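Local coordinates for single-stranded DNA-binding protein (PDB 5ODK) that probably binds single-stranded DNA through an OB fold, as a phage protein thought to serve in DNA replication, at residues K10-G15 with G61-I66; I23-V28 with L53-D58. All coordinates share one frame; numbering follows the deposited sequence.

Contact 1 of 2, residues K10-G15 with G61-I66; sequences KKVKNG and GAIKKI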
loop_
_atom_site.group_PDB
_atom_site.type_symbol
_atom_site.label_atom_id
_atom_site.label_comp_id
_atom_site.label_asym_id
_atom_site.label_seq_id
_atom_site.Cartn_x
_atom_site.Cartn_y
_atom_site.Cartn_z
ATOM N N LYS A 10 16.737 -3.587 4.316
ATOM C CA LYS A 10 17.331 -2.523 3.499
ATOM C C LYS A 10 16.475 -1.275 3.633
ATOM O O LYS A 10 15.283 -1.335 3.408
ATOM C CB LYS A 10 17.397 -2.958 2.018
ATOM C CG LYS A 10 18.009 -1.953 1.022
ATOM C CD LYS A 10 19.510 -1.750 1.221
ATOM C CE LYS A 10 20.077 -0.670 0.291
ATOM N NZ LYS A 10 21.532 -0.398 0.502
ATOM N N LYS A 11 17.081 -0.147 3.976
ATOM C CA LYS A 11 16.425 1.160 4.054
ATOM C C LYS A 11 16.883 2.000 2.838
ATOM O O LYS A 11 18.077 2.064 2.524
ATOM C CB LYS A 11 16.785 1.805 5.408
ATOM C CG LYS A 11 16.074 3.111 5.750
ATOM C CD LYS A 11 16.373 3.539 7.190
ATOM C CE LYS A 11 15.689 4.848 7.582
ATOM N NZ LYS A 11 14.208 4.724 7.459
ATOM N N VAL A 12 15.932 2.589 2.123
ATOM C CA VAL A 12 16.203 3.507 0.993
ATOM C C VAL A 12 15.408 4.792 1.185
ATOM O O VAL A 12 14.576 4.848 2.101
ATOM C CB VAL A 12 15.865 2.874 -0.366
ATOM C CG1 VAL A 12 16.696 1.629 -0.583
ATOM C CG2 VAL A 12 14.372 2.544 -0.469
ATOM N N LYS A 13 15.582 5.791 0.321
ATOM C CA LYS A 13 14.766 7.008 0.401
ATOM C C LYS A 13 13.293 6.584 0.391
ATOM O O LYS A 13 12.838 5.852 -0.479
ATOM C CB LYS A 13 15.044 7.974 -0.754
ATOM C CG LYS A 13 14.190 9.230 -0.706
ATOM C CD LYS A 13 14.571 10.237 -1.762
ATOM C CE LYS A 13 13.763 11.508 -1.575
ATOM N NZ LYS A 13 14.386 12.644 -2.291
ATOM N N ASN A 14 12.550 7.033 1.394
ATOM C CA ASN A 14 11.112 6.809 1.418
ATOM C C ASN A 14 10.670 5.351 1.419
ATOM O O ASN A 14 9.544 5.070 1.025
ATOM C CB ASN A 14 10.400 7.585 0.304
ATOM C CG ASN A 14 10.386 9.075 0.548
ATOM O OD1 ASN A 14 10.248 9.521 1.698
ATOM N ND2 ASN A 14 10.484 9.854 -0.517
ATOM N N GLY A 15 11.482 4.438 1.934
ATOM C CA GLY A 15 11.062 3.067 2.013
ATOM C C GLY A 15 11.944 2.152 2.794
ATOM O O GLY A 15 13.118 2.437 3.025
ATOM N N GLY A 61 11.819 6.212 -6.516
ATOM C CA GLY A 61 12.356 5.264 -7.481
ATOM C C GLY A 61 12.949 4.000 -6.875
ATOM O O GLY A 61 12.699 2.901 -7.353
ATOM N N ALA A 62 13.760 4.144 -5.838
ATOM C CA ALA A 62 14.409 2.978 -5.230
ATOM C C ALA A 62 13.420 2.030 -4.598
ATOM O O ALA A 62 13.523 0.820 -4.758
ATOM C CB ALA A 62 15.454 3.414 -4.214
ATOM N N ILE A 63 12.447 2.566 -3.867
ATOM C CA ILE A 63 11.478 1.679 -3.245
ATOM C C ILE A 63 10.573 1.038 -4.297
ATOM O O ILE A 63 10.188 -0.113 -4.141
ATOM C CB ILE A 63 10.689 2.349 -2.079
ATOM C CG1 ILE A 63 9.922 1.298 -1.236
ATOM C CG2 ILE A 63 9.806 3.455 -2.584
ATOM C CD1 ILE A 63 10.805 0.312 -0.517
ATOM N N LYS A 64 10.284 1.735 -5.391
ATOM C CA LYS A 64 9.543 1.094 -6.467
ATOM C C LYS A 64 10.334 -0.074 -7.054
ATOM O O LYS A 64 9.760 -1.110 -7.340
ATOM C CB LYS A 64 9.109 2.097 -7.528
ATOM C CG LYS A 64 8.009 1.538 -8.452
ATOM C CD LYS A 64 8.622 1.091 -9.736
ATOM C CE LYS A 64 7.454 0.534 -10.567
ATOM N NZ LYS A 64 7.953 -0.045 -11.825
ATOM N N LYS A 65 11.649 0.112 -7.237
ATOM C CA LYS A 65 12.512 -0.970 -7.738
ATOM C C LYS A 65 12.458 -2.200 -6.811
ATOM O O LYS A 65 12.347 -3.341 -7.264
ATOM C CB LYS A 65 13.942 -0.447 -7.937
ATOM C CG LYS A 65 14.893 -1.490 -8.455
ATOM C CD LYS A 65 16.100 -0.864 -9.123
ATOM C CE LYS A 65 16.925 -1.977 -9.727
ATOM N NZ LYS A 65 17.931 -1.379 -10.617
ATOM N N ILE A 66 12.506 -1.947 -5.511
ATOM C CA ILE A 66 12.403 -3.011 -4.547
ATOM C C ILE A 66 11.037 -3.699 -4.663
ATOM O O ILE A 66 10.923 -4.917 -4.603
ATOM C CB ILE A 66 12.618 -2.445 -3.115
ATOM C CG1 ILE A 66 14.112 -2.125 -2.909
ATOM C CG2 ILE A 66 12.143 -3.443 -2.070
ATOM C CD1 ILE A 66 14.452 -1.356 -1.653
HETATM O O HOH W 1 12.683 5.353 -3.092
#
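V12 lies over the first turn of the helix that begins at G61 and centres this contact. Its CB rests 3.9 Å from CB of A62, a residue small enough to let the strand come close. CG1, anti to the carbonyl carbon (chi1 -60°), meets CD1 of I66 tip to tip at 3.9 Å, while CG2 lies against N and CB of I63, 4.0 Å from the latter. I63 reaches on to the far end of the turn: its CD1 packs 3.7 Å from CA of G15. Glycine, with no CB, suits a place where CD1 and CG1 of I63 lie directly on CA. One water joins the two backbones. It donates to O of K13 at 2.7 Å and accepts from N of I63 at 2.9 Å, satisfying one of the amides that a helix start cannot bond internally. K10 and K13 send their amines away from the helix; K13 binds magnesium in a structure of this protein, though no metal is bound here. V12 to G15 form a type II turn, N14 taking the left-handed third position; the motif is a beta hairpin with a two-residue loop (K13, N14), packed against a helix N-terminus.

Contact 2 of 2, residues I23-V28 with L53-D58; sequences IKVSNV and LLMPKD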
loop_
_atom_site.group_PDB
_atom_site.type_symbol
_atom_site.label_atom_id
_atom_site.label_comp_id
_atom_site.label_asym_id
_atom_site.label_seq_id
_atom_site.Cartn_x
_atom_site.Cartn_y
_atom_site.Cartn_z
ATOM N N ILE A 23 7.130 -4.448 3.204
ATOM C CA ILE A 23 7.630 -3.269 2.530
ATOM C C ILE A 23 6.953 -2.058 3.157
ATOM O O ILE A 23 5.714 -1.962 3.146
ATOM C CB ILE A 23 7.311 -3.311 1.014
ATOM C CG1 ILE A 23 7.820 -4.614 0.397
ATOM C CG2 ILE A 23 7.902 -2.087 0.315
ATOM C CD1 ILE A 23 7.296 -4.848 -1.000
ATOM N N LYS A 24 7.745 -1.104 3.636
ATOM C CA LYS A 24 7.225 0.206 4.048
ATOM C C LYS A 24 7.387 1.178 2.889
ATOM O O LYS A 24 8.496 1.304 2.366
ATOM C CB LYS A 24 7.939 0.754 5.289
ATOM C CG LYS A 24 7.391 2.086 5.785
ATOM C CD LYS A 24 8.116 2.536 7.045
ATOM C CE LYS A 24 7.628 3.858 7.566
ATOM N NZ LYS A 24 8.350 4.176 8.839
ATOM N N VAL A 25 6.297 1.804 2.470
ATOM C CA VAL A 25 6.303 2.920 1.538
ATOM C C VAL A 25 6.000 4.162 2.337
ATOM O O VAL A 25 4.963 4.247 3.009
ATOM C CB VAL A 25 5.378 2.748 0.337
ATOM C CG1 VAL A 25 5.884 1.616 -0.546
ATOM C CG2 VAL A 25 3.922 2.617 0.692
ATOM N N SER A 26 6.933 5.106 2.336
ATOM C CA SER A 26 6.850 6.278 3.201
ATOM C C SER A 26 6.488 7.508 2.416
ATOM O O SER A 26 6.960 7.686 1.280
ATOM C CB SER A 26 8.136 6.488 3.966
ATOM O OG SER A 26 8.489 5.319 4.695
ATOM N N ASN A 27 5.681 8.381 3.019
ATOM C CA ASN A 27 5.376 9.684 2.437
ATOM C C ASN A 27 4.715 9.560 1.071
ATOM O O ASN A 27 5.239 9.985 0.030
ATOM C CB ASN A 27 6.642 10.528 2.430
ATOM C CG ASN A 27 7.271 10.613 3.799
ATOM O OD1 ASN A 27 6.571 10.988 4.775
ATOM N ND2 ASN A 27 8.542 10.208 3.916
ATOM N N VAL A 28 3.535 8.969 1.119
ATOM C CA VAL A 28 2.679 8.750 -0.055
ATOM C C VAL A 28 1.317 9.367 0.236
ATOM O O VAL A 28 0.944 9.517 1.415
ATOM C CB VAL A 28 2.575 7.270 -0.420
ATOM C CG1 VAL A 28 3.953 6.739 -0.779
ATOM C CG2 VAL A 28 1.941 6.456 0.700
ATOM N N LEU A 53 -2.628 4.094 -2.414
ATOM C CA LEU A 53 -1.454 4.916 -2.092
ATOM C C LEU A 53 -0.924 5.494 -3.379
ATOM O O LEU A 53 -0.679 4.755 -4.346
ATOM C CB LEU A 53 -0.401 4.090 -1.387
ATOM C CG LEU A 53 -0.872 3.336 -0.146
ATOM C CD1 LEU A 53 0.214 2.406 0.342
ATOM C CD2 LEU A 53 -1.309 4.252 0.997
ATOM N N LEU A 54 -0.776 6.817 -3.427
ATOM C CA LEU A 54 -0.249 7.514 -4.565
ATOM C C LEU A 54 1.180 7.875 -4.243
ATOM O O LEU A 54 1.459 8.703 -3.357
ATOM C CB LEU A 54 -1.092 8.744 -4.823
ATOM C CG LEU A 54 -2.562 8.473 -5.063
ATOM C CD1 LEU A 54 -3.302 9.779 -5.207
ATOM C CD2 LEU A 54 -2.808 7.572 -6.270
ATOM N N MET A 55 2.120 7.217 -4.927
ATOM C CA MET A 55 3.517 7.302 -4.563
ATOM C C MET A 55 4.260 8.136 -5.616
ATOM O O MET A 55 4.418 7.696 -6.756
ATOM C CB MET A 55 4.070 5.881 -4.447
ATOM C CG MET A 55 5.490 5.826 -4.013
ATOM S SD MET A 55 5.962 4.157 -3.520
ATOM C CE MET A 55 6.182 3.383 -5.103
ATOM N N PRO A 56 4.726 9.363 -5.267
ATOM C CA PRO A 56 5.411 10.206 -6.273
ATOM C C PRO A 56 6.624 9.523 -6.886
ATOM O O PRO A 56 7.541 9.081 -6.192
ATOM C CB PRO A 56 5.784 11.444 -5.486
ATOM C CG PRO A 56 4.712 11.550 -4.438
ATOM C CD PRO A 56 4.439 10.120 -4.033
ATOM N N LYS A 57 6.609 9.428 -8.206
ATOM C CA LYS A 57 7.684 8.715 -8.908
ATOM C C LYS A 57 9.057 9.316 -8.654
ATOM O O LYS A 57 10.030 8.578 -8.495
ATOM C CB LYS A 57 7.425 8.712 -10.408
ATOM C CG LYS A 57 6.206 7.921 -10.850
ATOM C CD LYS A 57 6.052 7.954 -12.353
ATOM C CE LYS A 57 4.943 7.056 -12.879
ATOM N NZ LYS A 57 4.812 7.224 -14.346
ATOM N N ASP A 58 9.135 10.646 -8.619
ATOM C CA ASP A 58 10.420 11.333 -8.568
ATOM C C ASP A 58 11.135 11.156 -7.257
ATOM O O ASP A 58 12.326 11.305 -7.227
ATOM C CB ASP A 58 10.304 12.811 -8.977
ATOM C CG ASP A 58 9.466 13.671 -8.038
ATOM O OD1 ASP A 58 8.731 13.175 -7.159
ATOM O OD2 ASP A 58 9.547 14.910 -8.224
#
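The backbones of 23-28 and 53-58 come nearest at V28 and M55, whose CA atoms are 4.8 Å apart, while the chain before the corner at N27 runs off to another part of the sheet. V28 meets the strand through three atoms. Its CB sits 3.5 Å from O of L54. CG1 lies 3.7 Å from CG of M55, and CG2 is 3.9 Å from CB of L53. A beta-branched valine suits this position, since its two methyls spread to neighbours on both sides of L54. V25, before the corner, adds a second set of contacts. Its CG2 meets CD1 of L53 at 3.7 Å, and its CG1 touches SD of M55 at 3.9 Å, V25 and M55 crossing at about a right angle. CG of M55 stands anti to the backbone N (chi1 -177°), which lays it against V28, and an extended chi2 (166°) carries SD on to V25. N27 hydrogen-bonds through ND2 to OD1 of N14 and through OD1 to NE of R172. N27 and V28 both face V145 in a G1 beta bulge, consistent with the bent first strand of an OB barrel, whose two halves join different parts of the curled sheet.

Contact 2 belongs to the buried interior, with its centre about 8 Å from the centre of the chain, whereas contact 1 lies about 14 Å out and is partly open to solvent. Both are mainly aliphatic, but contact 1 adds a bridging water and is bordered by lysines, while contact 2 brings in a sulfur and the bend of a bulged strand. They share a route through the fold: strand 49-56 leads into helix 61-76, and both contacts reach the same sheet. Besides the N14-N27 side-chain pair, a probable hydrogen bond from N of S26 to O of N14 (2.9 Å) joins them, and I63 of contact 1 also packs on I23.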